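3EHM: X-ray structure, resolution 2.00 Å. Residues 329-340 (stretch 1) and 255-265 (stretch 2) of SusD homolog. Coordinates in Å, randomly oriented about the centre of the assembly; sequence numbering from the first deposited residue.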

ATOM      1  N   SER A 329      18.697 -11.497   0.827  1.00 14.48           N
ATOM      2  CA  SER A 329      18.684 -10.082   1.190  1.00 14.23           C
ATOM      3  C   SER A 329      17.468  -9.805   2.073  1.00 14.40           C
ATOM      4  O   SER A 329      16.396 -10.374   1.861  1.00 13.70           O
ATOM      5  CB  SER A 329      18.628  -9.212  -0.070  1.00 13.88           C
ATOM      6  OG  SER A 329      19.837  -9.310  -0.802  1.00 11.63           O
ATOM      7  N   ARG A 330      17.643  -8.937   3.063  1.00 14.65           N
ATOM      8  CA  ARG A 330      16.566  -8.594   3.985  1.00 15.53           C
ATOM      9  C   ARG A 330      16.253  -7.111   3.937  1.00 15.66           C
ATOM     10  O   ARG A 330      17.115  -6.300   3.621  1.00 14.62           O
ATOM     11  CB  ARG A 330      16.965  -8.907   5.429  1.00 15.24           C
ATOM     12  CG  ARG A 330      17.534 -10.280   5.661  1.00 19.01           C
ATOM     13  CD  ARG A 330      17.837 -10.470   7.140  1.00 18.51           C
ATOM     14  NE  ARG A 330      18.478 -11.756   7.393  1.00 21.68           N
ATOM     15  CZ  ARG A 330      18.636 -12.288   8.600  1.00 20.12           C
ATOM     16  NH1 ARG A 330      18.195 -11.643   9.670  1.00 19.39           N
ATOM     17  NH2 ARG A 330      19.237 -13.463   8.731  1.00 19.64           N
ATOM     18  N   PRO A 331      15.006  -6.739   4.256  1.00 16.10           N
ATOM     19  CA  PRO A 331      14.661  -5.317   4.242  1.00 16.05           C
ATOM     20  C   PRO A 331      15.471  -4.667   5.363  1.00 17.10           C
ATOM     21  O   PRO A 331      15.618  -5.254   6.440  1.00 17.16           O
ATOM     22  CB  PRO A 331      13.167  -5.321   4.565  1.00 17.83           C
ATOM     23  CG  PRO A 331      12.701  -6.633   4.017  1.00 16.02           C
ATOM     24  CD  PRO A 331      13.805  -7.569   4.444  1.00 15.64           C
ATOM     25  N   LYS A 332      16.026  -3.487   5.112  1.00 15.61           N
ATOM     26  CA  LYS A 332      16.772  -2.790   6.149  1.00 16.41           C
ATOM     27  C   LYS A 332      15.749  -2.107   7.042  1.00 17.89           C
ATOM     28  O   LYS A 332      14.872  -1.386   6.557  1.00 17.28           O
ATOM     29  CB  LYS A 332      17.706  -1.738   5.548  1.00 19.07           C
ATOM     30  CG  LYS A 332      18.994  -2.302   4.992  1.00 20.41           C
ATOM     31  CD  LYS A 332      19.970  -1.189   4.623  1.00 21.53           C
ATOM     32  CE  LYS A 332      21.313  -1.764   4.193  1.00 20.95           C
ATOM     33  NZ  LYS A 332      22.245  -0.705   3.728  1.00 22.10           N
ATOM     34  N   VAL A 333      15.846  -2.350   8.341  1.00 15.88           N
ATOM     35  CA  VAL A 333      14.913  -1.754   9.281  1.00 16.70           C
ATOM     36  C   VAL A 333      15.381  -1.987  10.713  1.00 16.24           C
ATOM     37  O   VAL A 333      16.065  -2.969  11.001  1.00 14.90           O
ATOM     38  CB  VAL A 333      13.488  -2.361   9.109  1.00 19.13           C
ATOM     39  CG1 VAL A 333      13.522  -3.873   9.352  1.00 16.43           C
ATOM     40  CG2 VAL A 333      12.513  -1.701  10.071  1.00 18.69           C
ATOM     41  N   ASP A 334      15.049  -1.059  11.600  1.00 16.64           N
ATOM     42  CA  ASP A 334      15.395  -1.217  13.007  1.00 18.40           C
ATOM     43  C   ASP A 334      14.171  -0.850  13.842  1.00 16.43           C
ATOM     44  O   ASP A 334      13.157  -0.407  13.299  1.00 12.63           O
ATOM     45  CB  ASP A 334      16.615  -0.369  13.384  1.00 21.99           C
ATOM     46  CG  ASP A 334      16.452   1.083  13.032  1.00 26.22           C
ATOM     47  OD1 ASP A 334      15.499   1.714  13.534  1.00 29.18           O
ATOM     48  OD2 ASP A 334      17.288   1.598  12.256  1.00 33.13           O
ATOM     49  N   SER A 335      14.255  -1.036  15.154  1.00 16.59           N
ATOM     50  CA  SER A 335      13.118  -0.771  16.027  1.00 17.81           C
ATOM     51  C   SER A 335      12.516   0.627  15.916  1.00 17.18           C
ATOM     52  O   SER A 335      11.305   0.793  16.066  1.00 15.03           O
ATOM     53  CB  SER A 335      13.495  -1.062  17.485  1.00 20.20           C
ATOM     54  OG  SER A 335      14.575  -0.253  17.904  1.00 26.28           O
ATOM     55  N   ASN A 336      13.351   1.624  15.639  1.00 15.62           N
ATOM     56  CA  ASN A 336      12.884   3.005  15.534  1.00 17.06           C
ATOM     57  C   ASN A 336      12.443   3.430  14.136  1.00 15.92           C
ATOM     58  O   ASN A 336      12.044   4.577  13.930  1.00 14.26           O
ATOM     59  CB  ASN A 336      13.970   3.968  16.034  1.00 22.08           C
ATOM     60  CG  ASN A 336      14.262   3.794  17.512  1.00 26.03           C
ATOM     61  OD1 ASN A 336      13.357   3.853  18.345  1.00 29.87           O
ATOM     62  ND2 ASN A 336      15.532   3.578  17.846  1.00 29.88           N
ATOM     63  N   SER A 337      12.510   2.513  13.177  1.00 15.55           N
ATOM     64  CA  SER A 337      12.103   2.836  11.814  1.00 15.91           C
ATOM     65  C   SER A 337      10.609   3.135  11.758  1.00 15.45           C
ATOM     66  O   SER A 337       9.809   2.542  12.484  1.00 16.07           O
ATOM     67  CB  SER A 337      12.422   1.681  10.864  1.00 15.08           C
ATOM     68  OG  SER A 337      13.811   1.430  10.813  1.00 15.55           O
ATOM     69  N   PRO A 338      10.213   4.061  10.884  1.00 16.19           N
ATOM     70  CA  PRO A 338       8.800   4.410  10.764  1.00 16.04           C
ATOM     71  C   PRO A 338       8.057   3.578   9.727  1.00 15.04           C
ATOM     72  O   PRO A 338       8.647   2.762   9.021  1.00 13.57           O
ATOM     73  CB  PRO A 338       8.857   5.872  10.357  1.00 18.67           C
ATOM     74  CG  PRO A 338      10.030   5.887   9.425  1.00 19.94           C
ATOM     75  CD  PRO A 338      11.058   5.005  10.127  1.00 18.78           C
ATOM     76  N   LEU A 339       6.745   3.780   9.677  1.00 14.95           N
ATOM     77  CA  LEU A 339       5.883   3.144   8.692  1.00 15.74           C
ATOM     78  C   LEU A 339       5.283   4.376   8.031  1.00 15.69           C
ATOM     79  O   LEU A 339       4.932   5.337   8.717  1.00 14.86           O
ATOM     80  CB  LEU A 339       4.800   2.292   9.355  1.00 16.77           C
ATOM     81  CG  LEU A 339       5.302   0.962   9.928  1.00 19.65           C
ATOM     82  CD1 LEU A 339       4.121   0.120  10.386  1.00 20.71           C
ATOM     83  CD2 LEU A 339       6.090   0.212   8.864  1.00 19.38           C
ATOM     84  N   TYR A 340       5.176   4.360   6.709  1.00 14.98           N
ATOM     85  CA  TYR A 340       4.677   5.518   5.982  1.00 15.84           C
ATOM     86  C   TYR A 340       3.238   5.424   5.490  1.00 16.62           C
ATOM     87  O   TYR A 340       2.846   4.430   4.883  1.00 16.57           O
ATOM     88  CB  TYR A 340       5.594   5.784   4.791  1.00 17.11           C
ATOM     89  CG  TYR A 340       7.044   5.955   5.168  1.00 18.38           C
ATOM     90  CD1 TYR A 340       7.534   7.190   5.589  1.00 18.64           C
ATOM     91  CD2 TYR A 340       7.929   4.881   5.099  1.00 18.52           C
ATOM     92  CE1 TYR A 340       8.873   7.352   5.925  1.00 19.75           C
ATOM     93  CE2 TYR A 340       9.269   5.030   5.435  1.00 19.82           C
ATOM     94  CZ  TYR A 340       9.733   6.268   5.843  1.00 19.30           C
ATOM     95  OH  TYR A 340      11.064   6.426   6.150  1.00 22.01           O
TER
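Stretch 2, residues 255-265: PLLNSMLASVN

Stretch 2 enters as extended chain from Pro255 to Leu257, passes through a type I turn from Asn258 to Leu261, and runs on as helix through Asn265 and beyond the stretch, with a wider pi-type turn at 262-265. Stretch 1 is mostly loop, broken by a type I turn from Asp334 to Ser337 and ending in a short strand at Leu339 and Tyr340. The two run in opposite senses: the CA atoms of Arg330 and Val264 lie 6.9 Å apart, and those of Ser335 and Leu257 close to 4.8 Å, so the start of stretch 2 meets the turn of stretch 1 and its helix backs onto the residues before that turn. Together they bury 656 Å².

The polar contacts centre on Asn258, whose CA-to-CB bond points toward stretch 1. Its backbone N donates to Ser335 O at 3.0 Å, and its side-chain ND2 donates to Ser337 O at 2.9 Å along an almost straight line. The other end of the amide is spent within stretch 2: Asn258 OD1 accepts from Met260 N at 2.8 Å, a capping bond ahead of the helix. One side chain thus shapes its own turn and grips its neighbour's. That neighbouring turn is also held from within: Asp334 N donates to Ser337 OG at 2.9 Å and Ser337 N to Asp334 O at 3.0 Å. The rule to read here is that each turn is held from within while a single asparagine ties them together.

Apolar packing follows the helical side. Pro331 and Val333, two residues apart, both direct their CA-to-CB bonds toward stretch 2, whereas that of Lys332 between them points away. Pro331 CB rests 3.8 Å from the selenomethionine Met260 CE, and Pro331 CD 3.9 Å from Val264 CG2; Val333 CG1 lies 3.7 Å from Leu261 CD2. Leu257 CD1 comes within 3.5 Å of Ser335 CB. Methyls also pack closely against polar atoms: Leu261 reaches the turn, its CD1 standing 3.4 Å from Ser335 N, and beyond the turn Leu339 CD1 approaches Ser259 OG at 3.5 Å.

Water completes the looser ends. Arg330 NH1 makes a weak hydrogen bond to Asn265 OD1 at 3.4 Å, at the edge of the guanidinium, and a water makes a second, separate link, accepting from Arg330 NH1 at 2.8 Å and donating to Asn265 O at 3.0 Å. Another water joins Asn265 ND2 to Val333 O, and a third bridges Leu256 O and Asn336 OD1.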

ATOM      1  N   PRO A 255       6.129   5.005  22.702  1.00 17.24           N
ATOM      2  CA  PRO A 255       7.237   4.198  22.189  1.00 16.11           C
ATOM      3  C   PRO A 255       6.674   3.102  21.288  1.00 15.12           C
ATOM      4  O   PRO A 255       5.626   2.526  21.587  1.00 13.81           O
ATOM      5  CB  PRO A 255       7.867   3.636  23.458  1.00 17.62           C
ATOM      6  CG  PRO A 255       7.625   4.740  24.458  1.00 19.12           C
ATOM      7  CD  PRO A 255       6.187   5.108  24.171  1.00 19.38           C
ATOM      8  N   LEU A 256       7.360   2.824  20.186  1.00 14.44           N
ATOM      9  CA  LEU A 256       6.912   1.797  19.253  1.00 13.57           C
ATOM     10  C   LEU A 256       8.055   0.929  18.751  1.00 14.90           C
ATOM     11  O   LEU A 256       9.206   1.355  18.706  1.00 15.14           O
ATOM     12  CB  LEU A 256       6.221   2.436  18.045  1.00 12.86           C
ATOM     13  CG  LEU A 256       4.947   3.254  18.273  1.00 12.17           C
ATOM     14  CD1 LEU A 256       4.550   3.930  16.970  1.00 13.23           C
ATOM     15  CD2 LEU A 256       3.829   2.355  18.774  1.00 12.70           C
ATOM     16  N   LEU A 257       7.716  -0.298  18.376  1.00 14.51           N
ATOM     17  CA  LEU A 257       8.672  -1.247  17.829  1.00 13.48           C
ATOM     18  C   LEU A 257       8.240  -1.452  16.382  1.00 13.13           C
ATOM     19  O   LEU A 257       7.138  -1.939  16.131  1.00 12.53           O
ATOM     20  CB  LEU A 257       8.592  -2.581  18.576  1.00 15.74           C
ATOM     21  CG  LEU A 257       9.488  -3.702  18.037  1.00 19.01           C
ATOM     22  CD1 LEU A 257      10.955  -3.295  18.179  1.00 18.10           C
ATOM     23  CD2 LEU A 257       9.210  -4.996  18.796  1.00 17.95           C
ATOM     24  N   ASN A 258       9.082  -1.079  15.425  1.00 13.22           N
ATOM     25  CA  ASN A 258       8.687  -1.262  14.036  1.00 13.34           C
ATOM     26  C   ASN A 258       8.199  -2.701  13.880  1.00 13.84           C
ATOM     27  O   ASN A 258       8.896  -3.648  14.245  1.00 12.37           O
ATOM     28  CB  ASN A 258       9.850  -0.986  13.089  1.00 12.26           C
ATOM     29  CG  ASN A 258       9.427  -1.040  11.640  1.00 12.76           C
ATOM     30  OD1 ASN A 258       9.197  -2.115  11.091  1.00 11.62           O
ATOM     31  ND2 ASN A 258       9.294   0.125  11.018  1.00 12.70           N
ATOM     32  N   SER A 259       6.998  -2.847  13.338  1.00 13.56           N
ATOM     33  CA  SER A 259       6.369  -4.148  13.177  1.00 13.97           C
ATOM     34  C   SER A 259       6.886  -5.067  12.077  1.00 14.14           C
ATOM     35  O   SER A 259       6.384  -6.178  11.919  1.00 12.54           O
ATOM     36  CB  SER A 259       4.857  -3.956  13.040  1.00 14.16           C
ATOM     37  OG  SER A 259       4.572  -2.791  12.282  1.00 13.27           O
HETATM   38  N   MSE A 260       7.874  -4.619  11.312  1.00 11.66           N
HETATM   39  CA  MSE A 260       8.450  -5.473  10.276  1.00 12.97           C
HETATM   40  C   MSE A 260       9.521  -6.371  10.894  1.00 12.31           C
HETATM   41  O   MSE A 260       9.905  -7.388  10.319  1.00 10.85           O
HETATM   42  CB  MSE A 260       9.114  -4.638   9.176  1.00 15.01           C
HETATM   43  CG  MSE A 260       8.184  -3.805   8.335  1.00 15.70           C
HETATM   44 SE   MSE A 260       9.234  -2.867   6.985  1.00 31.71          SE
HETATM   45  CE  MSE A 260       9.756  -4.411   5.941  1.00 15.39           C
ATOM     46  N   LEU A 261      10.005  -5.997  12.071  1.00 14.09           N
ATOM     47  CA  LEU A 261      11.059  -6.769  12.720  1.00 13.57           C
ATOM     48  C   LEU A 261      10.717  -8.224  13.032  1.00 13.81           C
ATOM     49  O   LEU A 261      11.527  -9.120  12.788  1.00 13.55           O
ATOM     50  CB  LEU A 261      11.521  -6.055  13.994  1.00 15.23           C
ATOM     51  CG  LEU A 261      12.269  -4.747  13.718  1.00 18.31           C
ATOM     52  CD1 LEU A 261      12.672  -4.090  15.034  1.00 23.59           C
ATOM     53  CD2 LEU A 261      13.503  -5.043  12.876  1.00 21.71           C
ATOM     54  N   ALA A 262       9.528  -8.467  13.569  1.00 14.08           N
ATOM     55  CA  ALA A 262       9.130  -9.836  13.898  1.00 12.95           C
ATOM     56  C   ALA A 262       9.298 -10.781  12.703  1.00 13.61           C
ATOM     57  O   ALA A 262       9.950 -11.819  12.814  1.00 14.30           O
ATOM     58  CB  ALA A 262       7.686  -9.860  14.384  1.00 14.29           C
ATOM     59  N   SER A 263       8.725 -10.424  11.559  1.00 12.91           N
ATOM     60  CA  SER A 263       8.825 -11.287  10.387  1.00 13.00           C
ATOM     61  C   SER A 263      10.208 -11.305   9.734  1.00 12.17           C
ATOM     62  O   SER A 263      10.639 -12.334   9.211  1.00 12.49           O
ATOM     63  CB  SER A 263       7.771 -10.899   9.348  1.00 13.38           C
ATOM     64  OG  SER A 263       7.760 -11.844   8.291  1.00 13.75           O
ATOM     65  N   VAL A 264      10.910 -10.177   9.765  1.00 11.96           N
ATOM     66  CA  VAL A 264      12.239 -10.113   9.161  1.00 14.00           C
ATOM     67  C   VAL A 264      13.319 -10.798   9.998  1.00 16.20           C
ATOM     68  O   VAL A 264      14.084 -11.612   9.479  1.00 15.64           O
ATOM     69  CB  VAL A 264      12.681  -8.641   8.907  1.00 15.19           C
ATOM     70  CG1 VAL A 264      14.157  -8.592   8.516  1.00 16.89           C
ATOM     71  CG2 VAL A 264      11.836  -8.025   7.794  1.00 13.13           C
ATOM     72  N   ASN A 265      13.373 -10.485  11.291  1.00 17.18           N
ATOM     73  CA  ASN A 265      14.408 -11.045  12.160  1.00 18.20           C
ATOM     74  C   ASN A 265      14.009 -12.172  13.103  1.00 18.92           C
ATOM     75  O   ASN A 265      14.788 -13.099  13.318  1.00 19.25           O
ATOM     76  CB  ASN A 265      15.055  -9.930  12.986  1.00 20.49           C
ATOM     77  CG  ASN A 265      15.686  -8.858  12.126  1.00 20.77           C
ATOM     78  OD1 ASN A 265      16.352  -9.153  11.131  1.00 23.68           O
ATOM     79  ND2 ASN A 265      15.492  -7.605  12.509  1.00 22.50           N
TER
HETATM   80  O   HOH W   1      11.851   1.668  19.210  1.00 31.82           O
HETATM   81  O   HOH W   2      17.455 -13.063  11.993  1.00 27.43           O
HETATM   82  O   HOH W   3      16.709  -5.473  10.967  1.00 28.43           O
HETATM   83  O   HOH W   4      18.198  -8.251   9.761  1.00 31.41           O